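Local coordinates for odorant-binding protein 1d (Locusta migratoria, PDB 4PT1), which probably binds small odorant molecules and carries them as a secreted, all-helical transport protein, at residues K16-T21 with V56-L61; Y50-M55 with D97-T102; P78-E83 with P115-L120; K92-D97 with Y104-C109. All coordinates share one frame; numbering follows the deposited sequence.

Contact 1. Residues K16-T21 with V56-L61; sequences KEVDHT and VEFNSL
Val-18, with chi1 at 177°, sets CG1 opposite its backbone N and CG2 opposite its carbonyl carbon, which points both Val-18 methyls, on helix 15-26, at the end of helix 45-57. Phe-58 answers with chi1 -64°: CG lies opposite the carbonyl carbon, and the far end of the ring swings back to Val-18. The closest approach is Val-18 CG2 to Phe-58 CZ, 3.4 Å, a tight fit in which the methyl meets the ring obliquely. The other methyl has two neighbours: Val-18 CG1 is 3.7 Å from Glu-57 CB and 3.9 Å from Phe-58 CE2. Glu-57 and Val-18 pass alongside one another in opposite directions, and the Glu-57 chain then bends at chi2. Its OE1 accepts a hydrogen bond of 3.0 Å from a water, and the same water lies 2.7 Å from Thr-21 OG1. Phe-58 is the first residue to leave helical torsions, and a Schellman motif with Asn-59 at positive phi ends the helix there. Trimming Phe-58 to an alanine would probably open a gap and leave both Val-18 methyls without their aromatic partner. With no direct hydrogen bond between the segments, helix 15-26 is joined to the end of helix 45-57 and the turn after it by van der Waals packing, while the carboxylate and hydroxyl are linked by a bridging water.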
loop_
_atom_site.group_PDB
_atom_site.type_symbol
_atom_site.label_atom_id
_atom_site.label_comp_id
_atom_site.label_asym_id
_atom_site.label_seq_id
_atom_site.Cartn_x
_atom_site.Cartn_y
_atom_site.Cartn_z
ATOM N N LYS A 16 0.673 -4.996 11.469
ATOM C CA LYS A 16 -0.317 -4.895 12.549
ATOM C C LYS A 16 -0.264 -3.533 13.214
ATOM O O LYS A 16 -1.294 -2.939 13.481
ATOM C CB LYS A 16 -0.085 -5.964 13.643
ATOM C CG LYS A 16 -0.710 -7.317 13.368
ATOM N N GLU A 17 0.944 -3.067 13.524
ATOM C CA GLU A 17 1.143 -1.769 14.152
ATOM C C GLU A 17 0.580 -0.624 13.336
ATOM O O GLU A 17 -0.199 0.192 13.851
ATOM C CB GLU A 17 2.628 -1.552 14.386
ATOM C CG GLU A 17 2.995 -0.218 15.014
ATOM C CD GLU A 17 4.493 0.014 15.023
ATOM O OE1 GLU A 17 5.259 -0.937 14.764
ATOM O OE2 GLU A 17 4.916 1.155 15.262
ATOM N N VAL A 18 0.969 -0.568 12.066
ATOM C CA VAL A 18 0.547 0.529 11.187
ATOM C C VAL A 18 -0.933 0.408 10.840
ATOM O O VAL A 18 -1.626 1.413 10.780
ATOM C CB VAL A 18 1.478 0.676 9.947
ATOM C CG1 VAL A 18 0.995 1.762 9.000
ATOM C CG2 VAL A 18 2.880 1.026 10.416
ATOM N N ASP A 19 -1.444 -0.813 10.689
ATOM C CA ASP A 19 -2.877 -0.982 10.486
ATOM C C ASP A 19 -3.669 -0.477 11.703
ATOM O O ASP A 19 -4.714 0.177 11.576
ATOM C CB ASP A 19 -3.225 -2.454 10.215
ATOM C CG ASP A 19 -4.702 -2.700 10.243
ATOM O OD1 ASP A 19 -5.372 -2.275 9.281
ATOM O OD2 ASP A 19 -5.194 -3.321 11.221
ATOM N N HIS A 20 -3.168 -0.776 12.898
ATOM C CA HIS A 20 -3.854 -0.308 14.107
ATOM C C HIS A 20 -4.012 1.202 14.109
ATOM O O HIS A 20 -5.123 1.711 14.278
ATOM C CB HIS A 20 -3.141 -0.793 15.336
ATOM C CG HIS A 20 -3.798 -0.362 16.605
ATOM N ND1 HIS A 20 -4.842 -1.027 17.131
ATOM C CD2 HIS A 20 -3.574 0.739 17.427
ATOM C CE1 HIS A 20 -5.249 -0.403 18.248
ATOM N NE2 HIS A 20 -4.464 0.665 18.440
ATOM N N THR A 21 -2.927 1.934 13.859
ATOM C CA THR A 21 -2.986 3.391 13.942
ATOM C C THR A 21 -3.808 3.945 12.777
ATOM O O THR A 21 -4.645 4.823 12.956
ATOM C CB THR A 21 -1.583 4.034 13.951
ATOM O OG1 THR A 21 -0.875 3.622 12.804
ATOM C CG2 THR A 21 -0.781 3.591 15.146
ATOM N N VAL A 56 2.300 7.412 4.630
ATOM C CA VAL A 56 2.867 8.448 5.524
ATOM C C VAL A 56 3.665 7.787 6.630
ATOM O O VAL A 56 4.759 8.215 6.947
ATOM C CB VAL A 56 1.783 9.366 6.131
ATOM C CG1 VAL A 56 2.408 10.284 7.172
ATOM C CG2 VAL A 56 1.117 10.188 5.039
ATOM N N GLU A 57 3.131 6.708 7.190
ATOM C CA GLU A 57 3.819 6.004 8.272
ATOM C C GLU A 57 5.125 5.332 7.776
ATOM O O GLU A 57 6.086 5.180 8.545
ATOM C CB GLU A 57 2.876 4.990 8.907
ATOM C CG GLU A 57 1.720 5.624 9.664
ATOM C CD GLU A 57 2.157 6.378 10.900
ATOM O OE1 GLU A 57 2.833 5.781 11.766
ATOM O OE2 GLU A 57 1.796 7.566 11.016
ATOM N N PHE A 58 5.180 4.974 6.496
ATOM C CA PHE A 58 6.422 4.420 5.913
ATOM C C PHE A 58 7.189 5.408 5.023
ATOM O O PHE A 58 7.938 5.003 4.131
ATOM C CB PHE A 58 6.126 3.116 5.165
ATOM C CG PHE A 58 5.632 2.017 6.060
ATOM C CD1 PHE A 58 6.465 1.481 7.037
ATOM C CD2 PHE A 58 4.340 1.522 5.933
ATOM C CE1 PHE A 58 6.009 0.472 7.883
ATOM C CE2 PHE A 58 3.882 0.508 6.767
ATOM C CZ PHE A 58 4.726 -0.020 7.738
ATOM N N ASN A 59 7.004 6.703 5.279
ATOM C CA ASN A 59 7.856 7.763 4.722
ATOM C C ASN A 59 7.810 7.978 3.202
ATOM O O ASN A 59 8.584 8.795 2.687
ATOM C CB ASN A 59 9.323 7.539 5.122
ATOM C CG ASN A 59 9.487 7.258 6.594
ATOM O OD1 ASN A 59 9.881 6.149 6.986
ATOM N ND2 ASN A 59 9.173 8.259 7.429
ATOM N N SER A 60 6.907 7.287 2.501
ATOM C CA SER A 60 6.801 7.382 1.037
ATOM C C SER A 60 5.815 8.437 0.589
ATOM O O SER A 60 5.720 8.721 -0.606
ATOM C CB SER A 60 6.433 6.034 0.404
ATOM O OG SER A 60 5.301 5.431 1.014
ATOM N N LEU A 61 5.069 9.008 1.539
ATOM C CA LEU A 61 4.220 10.158 1.260
ATOM C C LEU A 61 4.265 11.135 2.438
ATOM O O LEU A 61 4.334 10.734 3.607
ATOM C CB LEU A 61 2.786 9.697 0.957
ATOM C CG LEU A 61 1.884 10.623 0.142
ATOM C CD1 LEU A 61 2.189 10.523 -1.347
ATOM C CD2 LEU A 61 0.409 10.329 0.393
HETATM O O HOH W 1 1.799 3.269 13.013
#

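Contact 2. Residues Y50-M55 with D97-T102; sequences YLKCIM and DEACET
Lys-52 lays the aliphatic part of its side chain along the first turn of helix 99-113. Its CB sits 3.9 Å from Cys-100 CA and 4.1 Å from Cys-100 SG. One carbon further out, Lys-52 CG comes within 3.9 Å of Ala-99 O, and near the end of the chain Lys-52 CE rests 4.0 Å from Ala-99 CB. The route follows from the torsions: chi1 of 176° starts the chain toward helix 99-113, and a bend at chi2 then turns it along Ala-99. No hydrogen bond spans the two segments, so they meet by van der Waals packing of the lysine's methylenes; the Lys-52 ammonium goes on to a salt bridge with Asp-63. In the next shell, Glu-98 occupies the N-cap position before Ala-99. Its OE2 accepts from Glu-101 N at 3.1 Å, a bent bond (N-H...O 138°) that arrives 57° out of the carboxylate plane. Covalent links stand close by as well: Cys-100 is bonded to Cys-49, one turn before Cys-53, which is itself bonded to Cys-22. On another side of helix 45-57, Leu-51 and Ile-54 line the pocket that holds 2-(2-methoxyethoxy)ethanol. Helices stapled in this way, with the first cysteine joined to the third, the second to the fifth and the fourth to the sixth, are the hallmark of the classical insect odorant-binding fold.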
loop_
_atom_site.group_PDB
_atom_site.type_symbol
_atom_site.label_atom_id
_atom_site.label_comp_id
_atom_site.label_asym_id
_atom_site.label_seq_id
_atom_site.Cartn_x
_atom_site.Cartn_y
_atom_site.Cartn_z
ATOM N N TYR A 50 -6.804 5.554 4.227
ATOM C CA TYR A 50 -6.076 4.454 4.849
ATOM C C TYR A 50 -4.782 4.119 4.069
ATOM O O TYR A 50 -3.715 3.982 4.673
ATOM C CB TYR A 50 -6.974 3.239 4.962
ATOM C CG TYR A 50 -6.286 2.016 5.498
ATOM C CD1 TYR A 50 -6.142 1.820 6.878
ATOM C CD2 TYR A 50 -5.804 1.037 4.643
ATOM C CE1 TYR A 50 -5.536 0.688 7.365
ATOM C CE2 TYR A 50 -5.172 -0.101 5.125
ATOM C CZ TYR A 50 -5.041 -0.262 6.483
ATOM O OH TYR A 50 -4.446 -1.381 6.937
ATOM N N LEU A 51 -4.863 3.986 2.740
ATOM C CA LEU A 51 -3.669 3.845 1.887
ATOM C C LEU A 51 -2.686 4.993 2.111
ATOM O O LEU A 51 -1.471 4.774 2.299
ATOM C CB LEU A 51 -4.042 3.777 0.396
ATOM C CG LEU A 51 -4.864 2.543 -0.030
ATOM C CD1 LEU A 51 -5.211 2.642 -1.509
ATOM C CD2 LEU A 51 -4.157 1.220 0.283
ATOM N N LYS A 52 -3.215 6.216 2.106
ATOM C CA LYS A 52 -2.399 7.401 2.366
ATOM C C LYS A 52 -1.711 7.296 3.723
ATOM O O LYS A 52 -0.518 7.579 3.850
ATOM C CB LYS A 52 -3.261 8.676 2.239
ATOM C CG LYS A 52 -2.567 9.982 2.573
ATOM C CD LYS A 52 -2.790 10.411 3.998
ATOM C CE LYS A 52 -2.372 11.862 4.173
ATOM N NZ LYS A 52 -2.547 12.270 5.573
ATOM N N CYS A 53 -2.446 6.866 4.737
ATOM C CA CYS A 53 -1.904 6.796 6.085
ATOM C C CYS A 53 -0.742 5.812 6.169
ATOM O O CYS A 53 0.254 6.105 6.812
ATOM C CB CYS A 53 -3.015 6.416 7.072
ATOM S SG CYS A 53 -2.461 6.271 8.771
ATOM N N ILE A 54 -0.878 4.647 5.539
ATOM C CA ILE A 54 0.205 3.664 5.453
ATOM C C ILE A 54 1.434 4.304 4.798
ATOM O O ILE A 54 2.548 4.181 5.286
ATOM C CB ILE A 54 -0.216 2.395 4.680
ATOM C CG1 ILE A 54 -1.132 1.527 5.540
ATOM C CG2 ILE A 54 1.005 1.535 4.294
ATOM C CD1 ILE A 54 -1.726 0.394 4.743
ATOM N N MET A 55 1.233 5.012 3.693
ATOM C CA MET A 55 2.381 5.592 3.008
ATOM C C MET A 55 3.077 6.629 3.886
ATOM O O MET A 55 4.306 6.719 3.882
ATOM C CB MET A 55 1.974 6.188 1.663
ATOM C CG MET A 55 1.490 5.147 0.669
ATOM S SD MET A 55 1.102 5.885 -0.918
ATOM C CE MET A 55 2.761 6.081 -1.582
ATOM N N ASP A 97 -5.381 15.314 -7.140
ATOM C CA ASP A 97 -5.785 16.605 -6.549
ATOM C C ASP A 97 -5.758 16.652 -5.025
ATOM O O ASP A 97 -5.951 17.704 -4.446
ATOM C CB ASP A 97 -7.193 16.993 -7.006
ATOM N N GLU A 98 -5.532 15.523 -4.365
ATOM C CA GLU A 98 -5.718 15.469 -2.924
ATOM C C GLU A 98 -4.904 14.316 -2.366
ATOM O O GLU A 98 -4.885 13.259 -2.976
ATOM C CB GLU A 98 -7.211 15.293 -2.649
ATOM C CG GLU A 98 -7.598 15.136 -1.186
ATOM C CD GLU A 98 -7.764 13.686 -0.771
ATOM O OE1 GLU A 98 -7.335 13.336 0.350
ATOM O OE2 GLU A 98 -8.316 12.896 -1.561
ATOM N N ALA A 99 -4.242 14.525 -1.223
ATOM C CA ALA A 99 -3.322 13.519 -0.651
ATOM C C ALA A 99 -3.859 12.085 -0.653
ATOM O O ALA A 99 -3.140 11.174 -1.068
ATOM C CB ALA A 99 -2.846 13.909 0.740
ATOM N N CYS A 100 -5.104 11.875 -0.216
ATOM C CA CYS A 100 -5.699 10.538 -0.232
ATOM C C CYS A 100 -5.904 9.935 -1.634
ATOM O O CYS A 100 -5.638 8.748 -1.852
ATOM C CB CYS A 100 -7.000 10.500 0.584
ATOM S SG CYS A 100 -6.738 10.906 2.335
ATOM N N GLU A 101 -6.399 10.733 -2.575
ATOM C CA GLU A 101 -6.651 10.236 -3.942
ATOM C C GLU A 101 -5.299 9.850 -4.556
ATOM O O GLU A 101 -5.176 8.773 -5.121
ATOM C CB GLU A 101 -7.415 11.289 -4.786
ATOM C CG GLU A 101 -7.937 10.823 -6.160
ATOM C CD GLU A 101 -9.018 9.754 -6.108
ATOM O OE1 GLU A 101 -9.635 9.552 -5.048
ATOM O OE2 GLU A 101 -9.282 9.108 -7.151
ATOM N N THR A 102 -4.300 10.716 -4.384
ATOM C CA THR A 102 -2.893 10.469 -4.818
ATOM C C THR A 102 -2.396 9.106 -4.369
ATOM O O THR A 102 -1.934 8.299 -5.194
ATOM C CB THR A 102 -1.932 11.560 -4.279
ATOM O OG1 THR A 102 -2.214 12.813 -4.923
ATOM C CG2 THR A 102 -0.442 11.205 -4.517
#

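Contact 3. Residues P78-E83 with P115-L120; sequences PEIKEE and PELYSL
A packing joint of the odorant-binding fold brings the N-terminal end of helix 81-90 against the C-terminal helix 115-129, where Leu-117 packs on Ile-80, at the N-cap position, and on Glu-83 in the first turn. The ends of Ile-80 and Leu-117 meet head-on. Leu-117 CD1 meets both branches of the isoleucine, lying 3.8 Å from Ile-80 CG2 and 3.9 Å from Ile-80 CD1. The second methyl is used differently: Leu-117 CD2 is 3.6 Å from Glu-83 CB and equally 3.6 Å from the backbone carbon Glu-83 C. In Leu-117 a chi1 of -169° sends CG across to the neighbour, and chi2 near 70° spreads the two methyls, one to each partner. Separately, a chi1 of 58° in Ile-80 places CG1 between the backbone N and the carbonyl carbon, bringing both CG2 and CD1 within range of the same methyl. Outside the two segments, Leu-7 covers Ile-80 and Leu-120, and Asp-114 OD1 accepts from Leu-117 N at the start of its helix. The Leu-117 side chain also lies about 4 Å from a bound 2-(2-methoxyethoxy)ethanol. Shortening Leu-117 to an alanine would probably leave Ile-80 CG2 and CD1 facing a gap and strip the backbone of Glu-83 of its apolar cover. Since no hydrogen bond crosses the interface and Glu-83 contributes CB and backbone rather than its carboxylate, cohesion between these segments rests on dispersion and the exclusion of water around one branched side chain.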
loop_
_atom_site.group_PDB
_atom_site.type_symbol
_atom_site.label_atom_id
_atom_site.label_comp_id
_atom_site.label_asym_id
_atom_site.label_seq_id
_atom_site.Cartn_x
_atom_site.Cartn_y
_atom_site.Cartn_z
ATOM N N PRO A 78 12.161 -7.383 0.338
ATOM C CA PRO A 78 13.403 -7.833 -0.304
ATOM C C PRO A 78 13.206 -8.983 -1.290
ATOM O O PRO A 78 13.973 -9.097 -2.246
ATOM C CB PRO A 78 14.321 -8.219 0.883
ATOM C CG PRO A 78 13.416 -8.378 2.042
ATOM C CD PRO A 78 12.226 -7.488 1.815
ATOM N N GLU A 79 12.163 -9.790 -1.099
ATOM C CA GLU A 79 11.931 -10.984 -1.925
ATOM C C GLU A 79 11.459 -10.646 -3.330
ATOM O O GLU A 79 11.506 -11.483 -4.223
ATOM C CB GLU A 79 10.925 -11.918 -1.251
ATOM C CG GLU A 79 11.420 -12.492 0.074
ATOM C CD GLU A 79 11.219 -11.553 1.261
ATOM O OE1 GLU A 79 10.592 -10.474 1.119
ATOM O OE2 GLU A 79 11.687 -11.885 2.362
ATOM N N ILE A 80 11.006 -9.412 -3.518
ATOM C CA ILE A 80 10.499 -8.961 -4.816
ATOM C C ILE A 80 11.108 -7.618 -5.216
ATOM O O ILE A 80 10.480 -6.840 -5.932
ATOM C CB ILE A 80 8.949 -8.887 -4.821
ATOM C CG1 ILE A 80 8.424 -7.950 -3.722
ATOM C CG2 ILE A 80 8.351 -10.270 -4.657
ATOM C CD1 ILE A 80 6.970 -7.562 -3.895
ATOM N N LYS A 81 12.346 -7.369 -4.797
ATOM C CA LYS A 81 13.031 -6.092 -5.067
ATOM C C LYS A 81 13.033 -5.737 -6.542
ATOM O O LYS A 81 12.665 -4.632 -6.901
ATOM C CB LYS A 81 14.476 -6.074 -4.561
ATOM C CG LYS A 81 14.674 -5.685 -3.102
ATOM C CD LYS A 81 14.196 -4.279 -2.748
ATOM C CE LYS A 81 14.430 -3.947 -1.276
ATOM N NZ LYS A 81 13.981 -2.554 -0.993
ATOM N N GLU A 82 13.419 -6.672 -7.400
ATOM C CA GLU A 82 13.540 -6.353 -8.821
ATOM C C GLU A 82 12.212 -5.937 -9.416
ATOM O O GLU A 82 12.093 -4.840 -9.943
ATOM C CB GLU A 82 14.141 -7.501 -9.651
ATOM C CG GLU A 82 14.260 -7.105 -11.137
ATOM C CD GLU A 82 14.810 -8.201 -12.029
ATOM O OE1 GLU A 82 15.070 -9.317 -11.537
ATOM O OE2 GLU A 82 14.977 -7.930 -13.229
ATOM N N GLU A 83 11.239 -6.841 -9.318
ATOM C CA GLU A 83 9.888 -6.652 -9.864
ATOM C C GLU A 83 9.181 -5.455 -9.224
ATOM O O GLU A 83 8.497 -4.702 -9.919
ATOM C CB GLU A 83 9.024 -7.916 -9.682
ATOM C CG GLU A 83 9.714 -9.237 -10.008
ATOM C CD GLU A 83 10.325 -9.910 -8.777
ATOM O OE1 GLU A 83 11.272 -9.350 -8.191
ATOM O OE2 GLU A 83 9.857 -11.008 -8.393
ATOM N N PRO A 115 -0.290 -6.646 -11.960
ATOM C CA PRO A 115 -1.416 -7.166 -11.199
ATOM C C PRO A 115 -1.093 -8.337 -10.298
ATOM O O PRO A 115 -1.561 -8.370 -9.168
ATOM C CB PRO A 115 -2.406 -7.614 -12.284
ATOM C CG PRO A 115 -2.105 -6.765 -13.462
ATOM C CD PRO A 115 -0.632 -6.471 -13.390
ATOM N N GLU A 116 -0.335 -9.315 -10.797
ATOM C CA GLU A 116 -0.052 -10.512 -10.007
ATOM C C GLU A 116 0.845 -10.164 -8.815
ATOM O O GLU A 116 0.639 -10.657 -7.724
ATOM C CB GLU A 116 0.586 -11.623 -10.871
ATOM C CG GLU A 116 -0.273 -12.119 -12.036
ATOM C CD GLU A 116 -1.753 -12.247 -11.692
ATOM O OE1 GLU A 116 -2.294 -13.373 -11.759
ATOM N N LEU A 117 1.835 -9.301 -9.026
ATOM C CA LEU A 117 2.739 -8.890 -7.937
ATOM C C LEU A 117 1.946 -8.090 -6.893
ATOM O O LEU A 117 2.085 -8.294 -5.699
ATOM C CB LEU A 117 3.890 -8.046 -8.500
ATOM C CG LEU A 117 5.054 -7.766 -7.563
ATOM C CD1 LEU A 117 5.849 -9.033 -7.303
ATOM C CD2 LEU A 117 5.964 -6.671 -8.137
ATOM N N TYR A 118 1.118 -7.171 -7.367
ATOM C CA TYR A 118 0.345 -6.316 -6.465
ATOM C C TYR A 118 -0.625 -7.158 -5.630
ATOM O O TYR A 118 -0.723 -6.988 -4.412
ATOM C CB TYR A 118 -0.403 -5.237 -7.257
ATOM C CG TYR A 118 -1.078 -4.212 -6.352
ATOM C CD1 TYR A 118 -0.315 -3.302 -5.617
ATOM C CD2 TYR A 118 -2.461 -4.180 -6.197
ATOM C CE1 TYR A 118 -0.910 -2.388 -4.765
ATOM C CE2 TYR A 118 -3.066 -3.259 -5.348
ATOM C CZ TYR A 118 -2.284 -2.366 -4.633
ATOM O OH TYR A 118 -2.863 -1.444 -3.783
ATOM N N SER A 119 -1.314 -8.088 -6.284
ATOM C CA SER A 119 -2.214 -9.010 -5.582
ATOM C C SER A 119 -1.458 -9.781 -4.518
ATOM O O SER A 119 -1.932 -9.974 -3.407
ATOM C CB SER A 119 -2.850 -9.995 -6.568
ATOM O OG SER A 119 -3.375 -11.116 -5.875
ATOM N N LEU A 120 -0.254 -10.210 -4.854
ATOM C CA LEU A 120 0.609 -10.930 -3.926
ATOM C C LEU A 120 0.937 -10.136 -2.644
ATOM O O LEU A 120 0.893 -10.667 -1.508
ATOM C CB LEU A 120 1.921 -11.274 -4.642
ATOM C CG LEU A 120 2.736 -12.373 -4.008
ATOM C CD1 LEU A 120 2.549 -13.606 -4.877
ATOM C CD2 LEU A 120 4.218 -12.013 -3.890
#

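Contact 4. Residues K92-D97 with Y104-C109; sequences KHINHD and YQIHQC
One face of the His-96 ring receives Gln-105 CG, which stands 3.2 Å above the plane and toward the rim. The ring belongs to a connecting loop, between helices 81-90 and 99-113, that folds back over the helix it leads into. As modelled this is a CH-pi contact, CG of Gln-105 lying 3.6 Å from the His-96 ring centroid and 28° off its normal, though its exact geometry is doubtful because His-96 CE1 sits too close to Gln-105 CB. The imidazole and amide planes are 37° apart. At the edge of the Tyr-104 ring, in its plane, lies Gln-105 NE2, which is also hydrogen-bonded to Glu-101 OE2. Further back along the loop Ile-94 takes over: chi1 of -61° puts CG2 opposite the backbone N and against the helix, 3.9 Å from Ile-106 N. Ile-94 and Ile-106 run alongside in opposite senses, with Ile-94 CB 3.8 Å from Ile-106 CG1. The disulfide between Cys-91 and Cys-109 ties the loop's beginning to the same helix covalently. Beside that bridge the apolar packing finishes, Ile-94 CG1 lying 4.1 Å from Cys-109 CB.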
loop_
_atom_site.group_PDB
_atom_site.type_symbol
_atom_site.label_atom_id
_atom_site.label_comp_id
_atom_site.label_asym_id
_atom_site.label_seq_id
_atom_site.Cartn_x
_atom_site.Cartn_y
_atom_site.Cartn_z
ATOM N N LYS A 92 5.979 6.580 -10.432
ATOM C CA LYS A 92 6.578 7.606 -9.583
ATOM C C LYS A 92 6.162 9.049 -9.920
ATOM O O LYS A 92 6.531 9.976 -9.186
ATOM C CB LYS A 92 8.108 7.500 -9.595
ATOM C CG LYS A 92 8.778 7.688 -10.957
ATOM C CD LYS A 92 10.279 7.472 -10.829
ATOM C CE LYS A 92 10.952 7.208 -12.163
ATOM N NZ LYS A 92 12.373 6.840 -11.931
ATOM N N HIS A 93 5.405 9.225 -11.004
ATOM C CA HIS A 93 4.931 10.553 -11.444
ATOM C C HIS A 93 3.450 10.784 -11.239
ATOM O O HIS A 93 2.895 11.773 -11.742
ATOM C CB HIS A 93 5.283 10.779 -12.916
ATOM C CG HIS A 93 6.764 10.750 -13.197
ATOM N ND1 HIS A 93 7.647 11.495 -12.507
ATOM C CD2 HIS A 93 7.501 10.039 -14.138
ATOM C CE1 HIS A 93 8.886 11.258 -12.969
ATOM N NE2 HIS A 93 8.794 10.367 -13.969
ATOM N N ILE A 94 2.793 9.891 -10.507
ATOM C CA ILE A 94 1.377 9.998 -10.208
ATOM C C ILE A 94 1.241 11.022 -9.075
ATOM O O ILE A 94 2.014 11.010 -8.100
ATOM C CB ILE A 94 0.763 8.639 -9.787
ATOM C CG1 ILE A 94 0.903 7.601 -10.912
ATOM C CG2 ILE A 94 -0.717 8.778 -9.430
ATOM C CD1 ILE A 94 -0.060 7.815 -12.070
ATOM N N ASN A 95 0.280 11.918 -9.236
ATOM C CA ASN A 95 -0.011 12.969 -8.251
ATOM C C ASN A 95 -1.433 13.446 -8.537
ATOM O O ASN A 95 -1.683 13.940 -9.620
ATOM C CB ASN A 95 0.996 14.126 -8.376
ATOM C CG ASN A 95 1.964 14.200 -7.199
ATOM N ND2 ASN A 95 1.435 14.512 -6.004
ATOM N N HIS A 96 -2.371 13.235 -7.612
ATOM C CA HIS A 96 -3.787 13.608 -7.828
ATOM C C HIS A 96 -4.115 14.896 -7.112
ATOM O O HIS A 96 -3.227 15.540 -6.573
ATOM C CB HIS A 96 -4.733 12.458 -7.443
ATOM C CG HIS A 96 -5.060 11.523 -8.596
ATOM N ND1 HIS A 96 -4.267 10.478 -8.936
ATOM C CD2 HIS A 96 -6.137 11.513 -9.497
ATOM C CE1 HIS A 96 -4.795 9.845 -10.000
ATOM N NE2 HIS A 96 -5.941 10.479 -10.345
ATOM N N ASP A 97 -5.381 15.314 -7.140
ATOM C CA ASP A 97 -5.785 16.605 -6.549
ATOM C C ASP A 97 -5.758 16.652 -5.025
ATOM O O ASP A 97 -5.951 17.704 -4.446
ATOM C CB ASP A 97 -7.193 16.993 -7.006
ATOM N N TYR A 104 -4.216 6.529 -3.326
ATOM C CA TYR A 104 -5.087 5.436 -3.833
ATOM C C TYR A 104 -4.758 5.085 -5.294
ATOM O O TYR A 104 -4.749 3.911 -5.671
ATOM C CB TYR A 104 -6.588 5.770 -3.628
ATOM C CG TYR A 104 -7.574 4.760 -4.224
ATOM C CD1 TYR A 104 -7.940 3.599 -3.534
ATOM C CD2 TYR A 104 -8.133 4.969 -5.465
ATOM C CE1 TYR A 104 -8.844 2.686 -4.085
ATOM C CE2 TYR A 104 -9.033 4.070 -6.035
ATOM C CZ TYR A 104 -9.389 2.920 -5.346
ATOM O OH TYR A 104 -10.290 2.007 -5.900
ATOM N N GLN A 105 -4.448 6.103 -6.086
ATOM C CA GLN A 105 -4.156 5.937 -7.493
ATOM C C GLN A 105 -2.679 5.678 -7.797
ATOM O O GLN A 105 -2.381 5.145 -8.869
ATOM C CB GLN A 105 -4.615 7.181 -8.268
ATOM C CG GLN A 105 -6.105 7.497 -8.123
ATOM C CD GLN A 105 -7.043 6.490 -8.786
ATOM O OE1 GLN A 105 -6.612 5.598 -9.510
ATOM N NE2 GLN A 105 -8.338 6.625 -8.519
ATOM N N ILE A 106 -1.756 6.054 -6.896
ATOM C CA ILE A 106 -0.398 5.502 -6.974
ATOM C C ILE A 106 -0.578 3.978 -6.866
ATOM O O ILE A 106 -0.013 3.225 -7.647
ATOM C CB ILE A 106 0.567 6.046 -5.875
ATOM C CG1 ILE A 106 1.044 7.475 -6.191
ATOM C CG2 ILE A 106 1.789 5.126 -5.763
ATOM C CD1 ILE A 106 1.780 8.174 -5.056
ATOM N N HIS A 107 -1.428 3.540 -5.938
ATOM C CA HIS A 107 -1.738 2.133 -5.753
ATOM C C HIS A 107 -2.474 1.483 -6.907
ATOM O O HIS A 107 -2.176 0.348 -7.253
ATOM C CB HIS A 107 -2.465 1.930 -4.453
ATOM C CG HIS A 107 -1.538 1.694 -3.300
ATOM N ND1 HIS A 107 -1.246 0.452 -2.846
ATOM C CD2 HIS A 107 -0.776 2.586 -2.543
ATOM C CE1 HIS A 107 -0.368 0.559 -1.828
ATOM N NE2 HIS A 107 -0.080 1.866 -1.653
ATOM N N GLN A 108 -3.411 2.194 -7.530
ATOM C CA GLN A 108 -4.057 1.634 -8.715
ATOM C C GLN A 108 -3.053 1.536 -9.867
ATOM O O GLN A 108 -3.125 0.583 -10.621
ATOM C CB GLN A 108 -5.308 2.415 -9.113
ATOM C CG GLN A 108 -6.412 2.442 -8.051
ATOM C CD GLN A 108 -6.440 1.221 -7.148
ATOM O OE1 GLN A 108 -5.955 1.257 -6.008
ATOM N NE2 GLN A 108 -7.015 0.124 -7.649
ATOM N N CYS A 109 -2.129 2.495 -9.987
ATOM C CA CYS A 109 -0.974 2.377 -10.913
ATOM C C CYS A 109 -0.093 1.158 -10.619
ATOM O O CYS A 109 0.314 0.462 -11.551
ATOM C CB CYS A 109 -0.109 3.643 -10.953
ATOM S SG CYS A 109 1.295 3.566 -12.108
#

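In the fold
From the N terminus, contact 1 closes first, bringing the end of helix 45-57 back to helix 15-26. Contact 2 opens before contact 1 has closed, so the two cross, and helix 45-57 serves both: Asp-19 and Tyr-50 are hydrogen-bonded between them. Contact 2 then spans to helix 99-113, crossing contacts 3 and 4 and sharing Asp-97 with the latter, where Thr-102 OG1 pairs with His-96 N. Contact 3, joining helices 81-90 and 115-129, encloses the short loop of contact 4. Contact 1 closes before contact 3 opens, and their centres are about 19 Å apart. Tyr-118 OH is hydrogen-bonded to His-107 ND1, which links contacts 3 and 4.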